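Local atomic coordinates of mannose-6-phosphate isomerase (Bacillus subtilis, PDB entry 1QWR), a protein that catalyses the zinc-dependent, reversible conversion of D-mannose 6-phosphate into D-fructose 6-phosphate. Residues Q6-L11 with L282-K287; E73-V78 with H296-A301; W121-C126 with I160-G165; S236-T241 with E261-Q266. One frame throughout, in Å; residues are numbered along the deposited sequence.

Contact 1: residues Q6-L11 with L282-K287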
loop_
_atom_site.group_PDB
_atom_site.type_symbol
_atom_site.label_atom_id
_atom_site.label_comp_id
_atom_site.label_asym_id
_atom_site.label_seq_id
_atom_site.Cartn_x
_atom_site.Cartn_y
_atom_site.Cartn_z
ATOM N N GLN A 6 -13.282 18.912 -10.142
ATOM C CA GLN A 6 -14.502 18.414 -9.533
ATOM C C GLN A 6 -15.026 17.104 -10.096
ATOM O O GLN A 6 -16.240 16.931 -10.239
ATOM C CB GLN A 6 -15.592 19.481 -9.670
ATOM C CG GLN A 6 -15.239 20.803 -9.027
ATOM C CD GLN A 6 -16.340 21.841 -9.180
ATOM O OE1 GLN A 6 -16.291 22.911 -8.567
ATOM N NE2 GLN A 6 -17.337 21.531 -10.002
ATOM N N SER A 7 -14.132 16.183 -10.434
ATOM C CA SER A 7 -14.573 14.899 -10.956
ATOM C C SER A 7 -13.521 13.853 -10.609
ATOM O O SER A 7 -12.322 14.176 -10.466
ATOM C CB SER A 7 -14.800 14.974 -12.466
ATOM O OG SER A 7 -13.602 15.295 -13.131
ATOM N N PRO A 8 -13.951 12.592 -10.463
ATOM C CA PRO A 8 -13.043 11.490 -10.117
ATOM C C PRO A 8 -11.895 11.365 -11.105
ATOM O O PRO A 8 -12.091 11.556 -12.314
ATOM C CB PRO A 8 -13.963 10.266 -10.133
ATOM C CG PRO A 8 -15.296 10.849 -9.730
ATOM C CD PRO A 8 -15.346 12.124 -10.538
ATOM N N ILE A 9 -10.703 11.039 -10.603
ATOM C CA ILE A 9 -9.537 10.889 -11.482
ATOM C C ILE A 9 -9.104 9.431 -11.403
ATOM O O ILE A 9 -8.531 9.019 -10.398
ATOM C CB ILE A 9 -8.382 11.810 -11.011
ATOM C CG1 ILE A 9 -8.853 13.263 -11.018
ATOM C CG2 ILE A 9 -7.128 11.611 -11.894
ATOM C CD1 ILE A 9 -7.943 14.189 -10.218
ATOM N N PHE A 10 -9.378 8.655 -12.448
ATOM C CA PHE A 10 -9.020 7.242 -12.439
ATOM C C PHE A 10 -7.584 7.066 -12.884
ATOM O O PHE A 10 -7.076 7.840 -13.703
ATOM C CB PHE A 10 -9.964 6.442 -13.345
ATOM C CG PHE A 10 -11.339 6.254 -12.760
ATOM C CD1 PHE A 10 -11.669 5.080 -12.082
ATOM C CD2 PHE A 10 -12.283 7.271 -12.842
ATOM C CE1 PHE A 10 -12.930 4.930 -11.478
ATOM C CE2 PHE A 10 -13.552 7.135 -12.244
ATOM C CZ PHE A 10 -13.869 5.961 -11.560
ATOM N N LEU A 11 -6.936 6.045 -12.330
ATOM C CA LEU A 11 -5.540 5.759 -12.615
ATOM C C LEU A 11 -5.343 4.403 -13.265
ATOM O O LEU A 11 -5.952 3.419 -12.875
ATOM C CB LEU A 11 -4.720 5.820 -11.315
ATOM C CG LEU A 11 -4.882 7.221 -10.712
ATOM C CD1 LEU A 11 -4.325 7.292 -9.323
ATOM C CD2 LEU A 11 -4.192 8.218 -11.654
ATOM N N LEU A 282 -21.168 5.486 -9.039
ATOM C CA LEU A 282 -20.895 6.726 -8.325
ATOM C C LEU A 282 -21.648 7.835 -9.067
ATOM O O LEU A 282 -21.494 8.009 -10.285
ATOM C CB LEU A 282 -19.383 7.012 -8.317
ATOM C CG LEU A 282 -18.921 8.182 -7.443
ATOM C CD1 LEU A 282 -17.437 8.020 -7.139
ATOM C CD2 LEU A 282 -19.168 9.488 -8.160
ATOM N N LYS A 283 -22.472 8.576 -8.334
ATOM C CA LYS A 283 -23.241 9.653 -8.945
ATOM C C LYS A 283 -22.980 10.966 -8.232
ATOM O O LYS A 283 -22.887 11.011 -7.008
ATOM C CB LYS A 283 -24.733 9.323 -8.894
ATOM C CG LYS A 283 -25.037 7.960 -9.485
ATOM C CD LYS A 283 -26.429 7.894 -10.085
ATOM C CE LYS A 283 -27.503 7.888 -9.025
ATOM N NZ LYS A 283 -28.840 7.706 -9.664
ATOM N N TYR A 284 -22.834 12.033 -9.004
ATOM C CA TYR A 284 -22.613 13.361 -8.432
ATOM C C TYR A 284 -23.111 14.378 -9.449
ATOM O O TYR A 284 -22.858 14.252 -10.659
ATOM C CB TYR A 284 -21.132 13.583 -8.117
ATOM C CG TYR A 284 -20.235 13.617 -9.314
ATOM C CD1 TYR A 284 -19.798 14.831 -9.850
ATOM C CD2 TYR A 284 -19.810 12.439 -9.911
ATOM C CE1 TYR A 284 -18.945 14.859 -10.962
ATOM C CE2 TYR A 284 -18.972 12.452 -11.017
ATOM C CZ TYR A 284 -18.542 13.666 -11.540
ATOM O OH TYR A 284 -17.743 13.666 -12.666
ATOM N N GLU A 285 -23.822 15.383 -8.946
ATOM C CA GLU A 285 -24.417 16.398 -9.798
ATOM C C GLU A 285 -25.185 15.631 -10.879
ATOM O O GLU A 285 -25.915 14.697 -10.548
ATOM C CB GLU A 285 -23.330 17.315 -10.376
ATOM C CG GLU A 285 -22.491 17.950 -9.265
ATOM C CD GLU A 285 -21.776 19.216 -9.687
ATOM O OE1 GLU A 285 -21.111 19.210 -10.749
ATOM O OE2 GLU A 285 -21.874 20.215 -8.941
ATOM N N ASP A 286 -25.034 15.984 -12.149
ATOM C CA ASP A 286 -25.762 15.259 -13.188
ATOM C C ASP A 286 -24.909 14.196 -13.871
ATOM O O ASP A 286 -25.237 13.744 -14.972
ATOM C CB ASP A 286 -26.299 16.227 -14.256
ATOM C CG ASP A 286 -27.229 17.282 -13.682
ATOM O OD1 ASP A 286 -27.982 16.962 -12.733
ATOM O OD2 ASP A 286 -27.219 18.431 -14.188
ATOM N N LYS A 287 -23.824 13.787 -13.220
ATOM C CA LYS A 287 -22.924 12.802 -13.805
ATOM C C LYS A 287 -22.992 11.418 -13.152
ATOM O O LYS A 287 -23.437 11.270 -12.014
ATOM C CB LYS A 287 -21.491 13.351 -13.774
ATOM C CG LYS A 287 -21.329 14.654 -14.577
ATOM C CD LYS A 287 -19.944 15.277 -14.424
ATOM C CE LYS A 287 -18.868 14.472 -15.162
ATOM N NZ LYS A 287 -17.499 15.054 -15.003
#
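Tyr284 overlaps the pyrrolidine ring of Pro8 tip to tip: CD of the proline rests 3.7 Å from CE2 of the tyrosine, at the far end of its ring. A chi1 of 65° sets the tyrosine CG between its own backbone N and carbonyl carbon, the crowded position, and from there the ring reaches across to residues 6-8. Beside the proline, the carbonyl O of Gln6 lies 3.5 Å from Tyr284 CE1. Leu282, two residues back on the same strand, adds a looser apolar touch, its CD1 4.4 Å from Pro8 CG. Residues 284-287 form a type II' turn, a tight hairpin closed by the backbone bond from Lys287 N to Tyr284 O, 2.8 Å long. The turn folds Lys287 back so that its CB lies over one face of the tyrosine ring, toward the rim, and Met303 touches both Pro8 and Tyr284. An alanine in place of Tyr284 would probably lose the packing on Pro8 and uncover the aliphatic part of Lys287. With no hydrogen bond between the two segments, the chain start is held against this cupin-domain hairpin by apolar and van der Waals contact, which depends on shape more than on direction.

Contact 2: residues E73-V78 with H296-A301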
loop_
_atom_site.group_PDB
_atom_site.type_symbol
_atom_site.label_atom_id
_atom_site.label_comp_id
_atom_site.label_asym_id
_atom_site.label_seq_id
_atom_site.Cartn_x
_atom_site.Cartn_y
_atom_site.Cartn_z
ATOM N N GLU A 73 -4.025 22.069 -7.220
ATOM C CA GLU A 73 -5.391 22.412 -6.805
ATOM C C GLU A 73 -6.212 21.129 -6.651
ATOM O O GLU A 73 -7.107 21.036 -5.807
ATOM C CB GLU A 73 -6.047 23.310 -7.859
ATOM C CG GLU A 73 -6.470 24.678 -7.355
ATOM C CD GLU A 73 -7.098 25.532 -8.451
ATOM O OE1 GLU A 73 -8.071 25.076 -9.077
ATOM O OE2 GLU A 73 -6.619 26.658 -8.687
ATOM N N VAL A 74 -5.896 20.142 -7.483
ATOM C CA VAL A 74 -6.578 18.847 -7.464
ATOM C C VAL A 74 -6.450 18.196 -6.087
ATOM O O VAL A 74 -7.357 17.490 -5.624
ATOM C CB VAL A 74 -5.937 17.918 -8.528
ATOM C CG1 VAL A 74 -6.226 16.468 -8.229
ATOM C CG2 VAL A 74 -6.477 18.303 -9.907
ATOM N N PHE A 75 -5.304 18.437 -5.464
ATOM C CA PHE A 75 -4.950 17.907 -4.158
ATOM C C PHE A 75 -5.142 18.914 -3.017
ATOM O O PHE A 75 -4.499 18.801 -1.969
ATOM C CB PHE A 75 -3.499 17.442 -4.207
ATOM C CG PHE A 75 -3.236 16.507 -5.326
ATOM C CD1 PHE A 75 -3.557 15.162 -5.213
ATOM C CD2 PHE A 75 -2.734 16.979 -6.541
ATOM C CE1 PHE A 75 -3.386 14.284 -6.306
ATOM C CE2 PHE A 75 -2.562 16.123 -7.621
ATOM C CZ PHE A 75 -2.886 14.771 -7.515
ATOM N N GLY A 76 -5.997 19.916 -3.237
ATOM C CA GLY A 76 -6.261 20.897 -2.185
ATOM C C GLY A 76 -5.107 21.800 -1.822
ATOM O O GLY A 76 -5.076 22.381 -0.733
ATOM N N GLY A 77 -4.161 21.935 -2.745
ATOM C CA GLY A 77 -3.010 22.794 -2.515
ATOM C C GLY A 77 -2.090 22.385 -1.385
ATOM O O GLY A 77 -1.364 23.217 -0.865
ATOM N N VAL A 78 -2.087 21.115 -1.005
ATOM C CA VAL A 78 -1.216 20.687 0.090
ATOM C C VAL A 78 0.259 20.782 -0.269
ATOM O O VAL A 78 0.642 20.689 -1.437
ATOM C CB VAL A 78 -1.540 19.262 0.537
ATOM C CG1 VAL A 78 -2.898 19.248 1.234
ATOM C CG2 VAL A 78 -1.550 18.338 -0.647
ATOM N N HIS A 296 -8.969 2.171 -9.404
ATOM C CA HIS A 296 -8.234 2.973 -8.433
ATOM C C HIS A 296 -8.440 4.408 -8.900
ATOM O O HIS A 296 -8.304 4.709 -10.104
ATOM C CB HIS A 296 -6.756 2.607 -8.447
ATOM C CG HIS A 296 -6.510 1.180 -8.078
ATOM N ND1 HIS A 296 -6.631 0.712 -6.783
ATOM C CD2 HIS A 296 -6.217 0.107 -8.846
ATOM C CE1 HIS A 296 -6.421 -0.596 -6.772
ATOM N NE2 HIS A 296 -6.170 -0.990 -8.012
ATOM N N PHE A 297 -8.770 5.291 -7.967
ATOM C CA PHE A 297 -9.018 6.675 -8.343
ATOM C C PHE A 297 -8.844 7.631 -7.193
ATOM O O PHE A 297 -8.817 7.236 -6.011
ATOM C CB PHE A 297 -10.434 6.824 -8.924
ATOM C CG PHE A 297 -11.540 6.406 -7.979
ATOM C CD1 PHE A 297 -12.206 7.349 -7.178
ATOM C CD2 PHE A 297 -11.928 5.082 -7.911
ATOM C CE1 PHE A 297 -13.258 6.955 -6.319
ATOM C CE2 PHE A 297 -12.975 4.670 -7.060
ATOM C CZ PHE A 297 -13.649 5.607 -6.259
ATOM N N ILE A 298 -8.715 8.898 -7.557
ATOM C CA ILE A 298 -8.573 9.961 -6.589
ATOM C C ILE A 298 -9.785 10.867 -6.689
ATOM O O ILE A 298 -10.222 11.211 -7.794
ATOM C CB ILE A 298 -7.286 10.780 -6.873
ATOM C CG1 ILE A 298 -6.068 9.962 -6.448
ATOM C CG2 ILE A 298 -7.341 12.130 -6.143
ATOM C CD1 ILE A 298 -4.749 10.606 -6.842
ATOM N N LEU A 299 -10.378 11.192 -5.533
ATOM C CA LEU A 299 -11.473 12.135 -5.500
ATOM C C LEU A 299 -10.756 13.431 -5.083
ATOM O O LEU A 299 -10.188 13.525 -3.974
ATOM C CB LEU A 299 -12.542 11.749 -4.443
ATOM C CG LEU A 299 -13.252 10.413 -4.722
ATOM C CD1 LEU A 299 -14.247 10.055 -3.593
ATOM C CD2 LEU A 299 -13.977 10.511 -6.062
ATOM N N PRO A 300 -10.770 14.438 -5.964
ATOM C CA PRO A 300 -10.137 15.747 -5.766
ATOM C C PRO A 300 -10.702 16.593 -4.638
ATOM O O PRO A 300 -11.779 16.307 -4.106
ATOM C CB PRO A 300 -10.298 16.413 -7.136
ATOM C CG PRO A 300 -11.590 15.888 -7.604
ATOM C CD PRO A 300 -11.515 14.409 -7.238
ATOM N N ALA A 301 -9.947 17.633 -4.276
ATOM C CA ALA A 301 -10.328 18.568 -3.219
ATOM C C ALA A 301 -11.745 19.099 -3.374
ATOM O O ALA A 301 -12.514 19.110 -2.407
ATOM C CB ALA A 301 -9.348 19.742 -3.183
#
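Strand 296-299 of the C-terminal cupin domain runs out into Pro300 and Ala301, and here it meets the short 3-10 segment and turn that follow helix 64-70. One backbone hydrogen bond joins the two segments: Ala301 N donates to Val74 O over 2.9 Å, nearly straight at 163°. The donor stands above the carbonyl plane, 37° out of it. Pro300, which has no N-H to offer, packs instead, its CB 4.2 Å from Val74 CG1. The methyl of Ala301 presses on the turn, with CB 3.4 Å from Gly76 CA, closer than usual for two carbons. The small methyl suits this tight spot, and Gly76 fits it both by having no side chain and by its positive phi of 67°. Deeper in, Phe75 and Ile298 cross at about a right angle, and CD1 of the isoleucine meets CE1 at the edge of the phenyl ring, near its plane, 4.0 Å away. One face of that ring is covered by Val74 CG1, 3.7 Å above its centre, while Trp68 and Phe270 also meet it, the latter edge-to-face. Ile298 is paired through its backbone with Ile9. The 3-10 segment and turn after helix 64-70 thus pack on the end of an inner antiparallel strand of the cupin fold, closed by one backbone bond just past the strand.

Contact 3: residues W121-C126 with I160-G165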
loop_
_atom_site.group_PDB
_atom_site.type_symbol
_atom_site.label_atom_id
_atom_site.label_comp_id
_atom_site.label_asym_id
_atom_site.label_seq_id
_atom_site.Cartn_x
_atom_site.Cartn_y
_atom_site.Cartn_z
ATOM N N TRP A 121 -0.831 -2.584 6.000
ATOM C CA TRP A 121 -1.397 -3.656 5.206
ATOM C C TRP A 121 -2.825 -3.987 5.568
ATOM O O TRP A 121 -3.154 -4.134 6.753
ATOM C CB TRP A 121 -0.606 -4.956 5.393
ATOM C CG TRP A 121 0.819 -4.886 5.057
ATOM C CD1 TRP A 121 1.386 -4.234 4.005
ATOM C CD2 TRP A 121 1.886 -5.538 5.759
ATOM N NE1 TRP A 121 2.745 -4.441 4.002
ATOM C CE2 TRP A 121 3.078 -5.237 5.071
ATOM C CE3 TRP A 121 1.946 -6.349 6.903
ATOM C CZ2 TRP A 121 4.323 -5.714 5.486
ATOM C CZ3 TRP A 121 3.188 -6.831 7.321
ATOM C CH2 TRP A 121 4.360 -6.511 6.615
ATOM N N TYR A 122 -3.672 -4.076 4.553
ATOM C CA TYR A 122 -5.033 -4.525 4.771
ATOM C C TYR A 122 -5.036 -5.870 4.070
ATOM O O TYR A 122 -4.746 -5.958 2.873
ATOM C CB TYR A 122 -6.087 -3.633 4.104
ATOM C CG TYR A 122 -7.445 -4.276 4.157
ATOM C CD1 TYR A 122 -8.143 -4.354 5.366
ATOM C CD2 TYR A 122 -8.011 -4.887 3.020
ATOM C CE1 TYR A 122 -9.365 -5.029 5.449
ATOM C CE2 TYR A 122 -9.242 -5.565 3.096
ATOM C CZ TYR A 122 -9.907 -5.635 4.319
ATOM O OH TYR A 122 -11.084 -6.364 4.439
ATOM N N ILE A 123 -5.352 -6.929 4.811
ATOM C CA ILE A 123 -5.363 -8.254 4.223
ATOM C C ILE A 123 -6.703 -8.507 3.523
ATOM O O ILE A 123 -7.732 -8.733 4.175
ATOM C CB ILE A 123 -5.144 -9.335 5.298
ATOM C CG1 ILE A 123 -3.879 -9.014 6.114
ATOM C CG2 ILE A 123 -5.085 -10.726 4.638
ATOM C CD1 ILE A 123 -2.561 -8.946 5.276
ATOM N N ILE A 124 -6.694 -8.469 2.196
ATOM C CA ILE A 124 -7.921 -8.689 1.453
ATOM C C ILE A 124 -8.307 -10.160 1.572
ATOM O O ILE A 124 -9.454 -10.484 1.879
ATOM C CB ILE A 124 -7.756 -8.335 -0.050
ATOM C CG1 ILE A 124 -7.407 -6.846 -0.213
ATOM C CG2 ILE A 124 -9.068 -8.604 -0.779
ATOM C CD1 ILE A 124 -6.800 -6.497 -1.587
ATOM N N ASP A 125 -7.341 -11.044 1.346
ATOM C CA ASP A 125 -7.601 -12.483 1.427
ATOM C C ASP A 125 -6.276 -13.178 1.724
ATOM O O ASP A 125 -5.198 -12.612 1.533
ATOM C CB ASP A 125 -8.162 -12.986 0.089
ATOM C CG ASP A 125 -8.864 -14.343 0.204
ATOM O OD1 ASP A 125 -8.942 -14.909 1.310
ATOM O OD2 ASP A 125 -9.344 -14.846 -0.831
ATOM N N CYS A 126 -6.356 -14.410 2.196
ATOM C CA CYS A 126 -5.148 -15.150 2.514
ATOM C C CYS A 126 -5.538 -16.580 2.812
ATOM O O CYS A 126 -6.704 -16.867 3.094
ATOM C CB CYS A 126 -4.425 -14.538 3.733
ATOM S SG CYS A 126 -5.254 -14.645 5.350
ATOM N N ILE A 160 3.093 -13.426 13.234
ATOM C CA ILE A 160 1.706 -13.177 13.587
ATOM C C ILE A 160 0.819 -13.913 12.605
ATOM O O ILE A 160 1.033 -13.836 11.398
ATOM C CB ILE A 160 1.370 -11.678 13.520
ATOM C CG1 ILE A 160 2.261 -10.901 14.498
ATOM C CG2 ILE A 160 -0.107 -11.463 13.836
ATOM C CD1 ILE A 160 1.992 -9.396 14.516
ATOM N N LYS A 161 -0.163 -14.637 13.136
ATOM C CA LYS A 161 -1.096 -15.396 12.321
ATOM C C LYS A 161 -2.135 -14.403 11.820
ATOM O O LYS A 161 -2.713 -13.659 12.606
ATOM C CB LYS A 161 -1.776 -16.481 13.162
ATOM C CG LYS A 161 -2.070 -17.741 12.378
ATOM C CD LYS A 161 -2.887 -17.423 11.143
ATOM C CE LYS A 161 -2.966 -18.606 10.212
ATOM N NZ LYS A 161 -3.423 -18.169 8.876
ATOM N N ILE A 162 -2.379 -14.406 10.516
ATOM C CA ILE A 162 -3.331 -13.459 9.933
ATOM C C ILE A 162 -4.555 -14.096 9.297
ATOM O O ILE A 162 -4.559 -15.282 8.982
ATOM C CB ILE A 162 -2.649 -12.602 8.850
ATOM C CG1 ILE A 162 -2.201 -13.498 7.695
ATOM C CG2 ILE A 162 -1.455 -11.862 9.455
ATOM C CD1 ILE A 162 -1.790 -12.735 6.419
ATOM N N LYS A 163 -5.587 -13.278 9.086
ATOM C CA LYS A 163 -6.824 -13.730 8.459
ATOM C C LYS A 163 -7.385 -12.589 7.598
ATOM O O LYS A 163 -6.999 -11.432 7.760
ATOM C CB LYS A 163 -7.848 -14.118 9.541
ATOM C CG LYS A 163 -8.338 -12.956 10.404
ATOM C CD LYS A 163 -9.269 -13.457 11.519
ATOM C CE LYS A 163 -9.653 -12.327 12.475
ATOM N NZ LYS A 163 -10.855 -11.581 12.012
ATOM N N PRO A 164 -8.305 -12.898 6.678
ATOM C CA PRO A 164 -8.866 -11.832 5.834
ATOM C C PRO A 164 -9.514 -10.743 6.677
ATOM O O PRO A 164 -10.171 -11.036 7.683
ATOM C CB PRO A 164 -9.881 -12.573 4.957
ATOM C CG PRO A 164 -9.314 -13.968 4.897
ATOM C CD PRO A 164 -8.838 -14.217 6.303
ATOM N N GLY A 165 -9.327 -9.482 6.279
ATOM C CA GLY A 165 -9.912 -8.402 7.036
ATOM C C GLY A 165 -8.958 -7.771 8.034
ATOM O O GLY A 165 -9.242 -6.682 8.540
#
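A classic beta bulge shapes strand 119-126 of the catalytic cupin domain where it meets the chain leaving strand 157-161: Ile124 and Asp125 both face Leu183 of the neighbouring strand. The tight part is centred on Ile123, Ile162 and Gly165. Gly165 N donates to Ile123 O over 2.7 Å, almost straight at 171° and in the carbonyl plane. Glycine suits position 165, since its backbone angles would jam a CB against the preceding carbonyl O. The side chains of Ile123 and Ile162 cross at about a right angle, meeting CD1 to CD1 at 4.0 Å, with Val184 and Ile132 close by in the same apolar layer. Tyr122, its CG anti to the backbone N, brings OH to 3.5 Å from Gly165 CA, and that hydroxyl is hydrogen-bonded to Lys255. A phenylalanine in place of Tyr122 lacks the hydroxyl, and would probably weaken the hold on Lys255 and loosen the packing at Gly165. Small, polarisable Cys126 lies between the two segments in close contact; with chi1 at 67°, its SG sits 3.6 Å from Lys163 CA and 3.7 Å from Pro164 CD. The looser, solvent side is confined to Lys163, which directs its CB away from the strand, and to the outer rim of Pro164, which lies alongside Asp125, pointing the same way. Asp125 turns its carboxylate to two uses: OD2 forms a salt bridge with Arg28, whereas OD1 accepts from the next residue's backbone, Cys126 N, from above the carboxylate plane.

Contact 4: residues S236-T241 with E261-Q266. With SO4 (sulfate ion), chain D.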
loop_
_atom_site.group_PDB
_atom_site.type_symbol
_atom_site.label_atom_id
_atom_site.label_comp_id
_atom_site.label_asym_id
_atom_site.label_seq_id
_atom_site.Cartn_x
_atom_site.Cartn_y
_atom_site.Cartn_z
ATOM N N SER A 236 -21.635 3.294 11.124
ATOM C CA SER A 236 -22.481 2.999 9.983
ATOM C C SER A 236 -23.562 4.020 9.764
ATOM O O SER A 236 -24.115 4.572 10.718
ATOM C CB SER A 236 -23.156 1.629 10.132
ATOM O OG SER A 236 -22.223 0.567 10.077
ATOM N N ARG A 237 -23.872 4.273 8.498
ATOM C CA ARG A 237 -24.962 5.168 8.155
ATOM C C ARG A 237 -25.712 4.472 7.035
ATOM O O ARG A 237 -25.433 3.308 6.728
ATOM C CB ARG A 237 -24.467 6.555 7.720
ATOM C CG ARG A 237 -23.704 6.634 6.417
ATOM C CD ARG A 237 -23.643 8.097 5.978
ATOM N NE ARG A 237 -22.746 8.336 4.851
ATOM C CZ ARG A 237 -21.421 8.342 4.939
ATOM N NH1 ARG A 237 -20.835 8.119 6.108
ATOM N NH2 ARG A 237 -20.680 8.583 3.864
ATOM N N LYS A 238 -26.658 5.159 6.412
ATOM C CA LYS A 238 -27.429 4.526 5.352
ATOM C C LYS A 238 -26.511 4.045 4.233
ATOM O O LYS A 238 -25.657 4.798 3.759
ATOM C CB LYS A 238 -28.446 5.491 4.757
ATOM C CG LYS A 238 -29.313 4.844 3.703
ATOM C CD LYS A 238 -30.260 5.837 3.049
ATOM C CE LYS A 238 -29.512 6.745 2.111
ATOM N NZ LYS A 238 -30.451 7.467 1.223
ATOM N N GLY A 239 -26.688 2.786 3.844
ATOM C CA GLY A 239 -25.910 2.196 2.763
ATOM C C GLY A 239 -24.420 1.950 2.976
ATOM O O GLY A 239 -23.777 1.396 2.090
ATOM N N ILE A 240 -23.870 2.291 4.136
ATOM C CA ILE A 240 -22.421 2.099 4.323
ATOM C C ILE A 240 -21.906 1.926 5.749
ATOM O O ILE A 240 -22.418 2.534 6.692
ATOM C CB ILE A 240 -21.644 3.291 3.662
ATOM C CG1 ILE A 240 -20.126 3.094 3.764
ATOM C CG2 ILE A 240 -22.073 4.620 4.315
ATOM C CD1 ILE A 240 -19.318 4.195 2.997
ATOM N N THR A 241 -20.913 1.051 5.901
ATOM C CA THR A 241 -20.246 0.874 7.186
ATOM C C THR A 241 -18.801 1.318 6.922
ATOM O O THR A 241 -18.194 0.865 5.962
ATOM C CB THR A 241 -20.265 -0.581 7.633
ATOM O OG1 THR A 241 -21.591 -0.906 8.076
ATOM C CG2 THR A 241 -19.291 -0.810 8.767
ATOM N N GLU A 261 -27.459 2.346 -1.198
ATOM C CA GLU A 261 -26.977 3.619 -1.716
ATOM C C GLU A 261 -26.460 4.417 -0.527
ATOM O O GLU A 261 -27.176 4.606 0.469
ATOM C CB GLU A 261 -28.098 4.384 -2.437
ATOM C CG GLU A 261 -27.652 5.697 -3.082
ATOM C CD GLU A 261 -28.598 6.168 -4.185
ATOM O OE1 GLU A 261 -28.325 7.204 -4.834
ATOM O OE2 GLU A 261 -29.618 5.493 -4.406
ATOM N N ALA A 262 -25.208 4.857 -0.622
ATOM C CA ALA A 262 -24.582 5.633 0.443
ATOM C C ALA A 262 -24.382 7.078 -0.017
ATOM O O ALA A 262 -24.087 7.333 -1.193
ATOM C CB ALA A 262 -23.224 5.005 0.834
ATOM N N GLU A 263 -24.578 8.015 0.905
ATOM C CA GLU A 263 -24.386 9.432 0.609
ATOM C C GLU A 263 -23.036 9.833 1.186
ATOM O O GLU A 263 -22.773 9.620 2.377
ATOM C CB GLU A 263 -25.499 10.275 1.231
ATOM C CG GLU A 263 -26.819 10.141 0.511
ATOM C CD GLU A 263 -27.969 10.635 1.354
ATOM O OE1 GLU A 263 -28.003 11.849 1.651
ATOM O OE2 GLU A 263 -28.827 9.804 1.729
HETATM N N MSE A 264 -22.197 10.424 0.341
HETATM C CA MSE A 264 -20.850 10.801 0.744
HETATM C C MSE A 264 -20.515 12.252 0.504
HETATM O O MSE A 264 -21.174 12.947 -0.263
HETATM C CB MSE A 264 -19.822 9.980 -0.031
HETATM C CG MSE A 264 -20.308 8.631 -0.532
HETATM SE SE MSE A 264 -20.321 7.314 0.851
HETATM C CE MSE A 264 -18.427 6.925 0.932
ATOM N N ALA A 265 -19.443 12.678 1.156
ATOM C CA ALA A 265 -18.907 14.024 1.040
ATOM C C ALA A 265 -17.403 13.795 0.975
ATOM O O ALA A 265 -16.901 12.799 1.508
ATOM C CB ALA A 265 -19.247 14.832 2.261
ATOM N N GLN A 266 -16.696 14.691 0.300
ATOM C CA GLN A 266 -15.248 14.597 0.180
ATOM C C GLN A 266 -14.771 15.825 0.931
ATOM O O GLN A 266 -14.691 16.908 0.361
ATOM C CB GLN A 266 -14.829 14.689 -1.289
ATOM C CG GLN A 266 -13.444 14.102 -1.585
ATOM C CD GLN A 266 -12.377 14.691 -0.693
ATOM O OE1 GLN A 266 -12.234 14.315 0.472
ATOM N NE2 GLN A 266 -11.633 15.627 -1.230
HETATM S S SO4 D . -17.730 9.964 3.528
HETATM O O1 SO4 D . -16.467 10.557 4.013
HETATM O O2 SO4 D . -17.997 8.716 4.284
HETATM O O3 SO4 D . -18.848 10.916 3.699
HETATM O O4 SO4 D . -17.582 9.661 2.094
HETATM O O HOH W 1 -25.497 7.525 3.491
HETATM O O HOH W 2 -31.210 6.212 -1.648
#
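Charged and polar groups make the outer layer of this contact. The extended Arg237 side chain grips a single backbone oxygen side-on: NE and NH2 both donate to Glu263 O, each at 2.8 Å, though bent to about 137° and 136°. The NE bond lies in the carbonyl plane, whereas NH2 sits above it. Arginine suits the place because its flat group has donors left over: NH2 also gives a straight bond of 2.7 Å to O2 of a sulfate, probably from the crystallisation liquor, and Ala265 N holds that ion through O3. Lys238, bent at chi3, crosses Glu263 obliquely, and its NZ forms a salt bridge of 2.9 Å with OE2, using the anti lone pair of the carboxylate. Water also joins the two segments, one molecule donating to Lys238 O and accepting from Glu263 N.

Backbone CA-H...O contacts come next. Gly239 CA points at Glu261 O, 3.6 Å away, and Ala262 CA makes a similar approach to Lys238 O. Any CB on residue 239 would clash with Glu261 O, which makes glycine the fitting residue.

Apolar packing forms the inner layer. Ile240 CB lies 3.7 Å from the methyl of Ala262, while its CD1 meets Met264, present as selenomethionine, 3.5 Å from CE. Ile240 CG2 also covers one face of the guanidinium, and Trp256 touches both Ile240 and Met264. The 237-240 link is a two-residue beta hairpin, closed by Arg237-Ile240 backbone bonds in both directions, with a type II turn in place of the commoner I' or II', and packed on edge strand 261-264.

Overall arrangement
Contacts 1 and 2 are neighbours, because strand 9-17 of one pairs with strand 296-299 of the other through Ile9 and Leu11. Contact 4 reaches contact 2 through Gln266, whose NE2 probably bonds to Pro300 O. Contact 3 stands apart, about 29 Å from contact 2 between centres and across the chain's centre, but lies closest of the four to that centre, and its Ile123 side chain is about 11 Å from the zinc. All four combine buried and exposed residues, yet their chemistry differs: contacts 2 and 3 each add one backbone bond to their packing, while contacts 1 and 4 are both peripheral, but contact 4 adds a salt bridge, arginine bonds and water to its apolar packing.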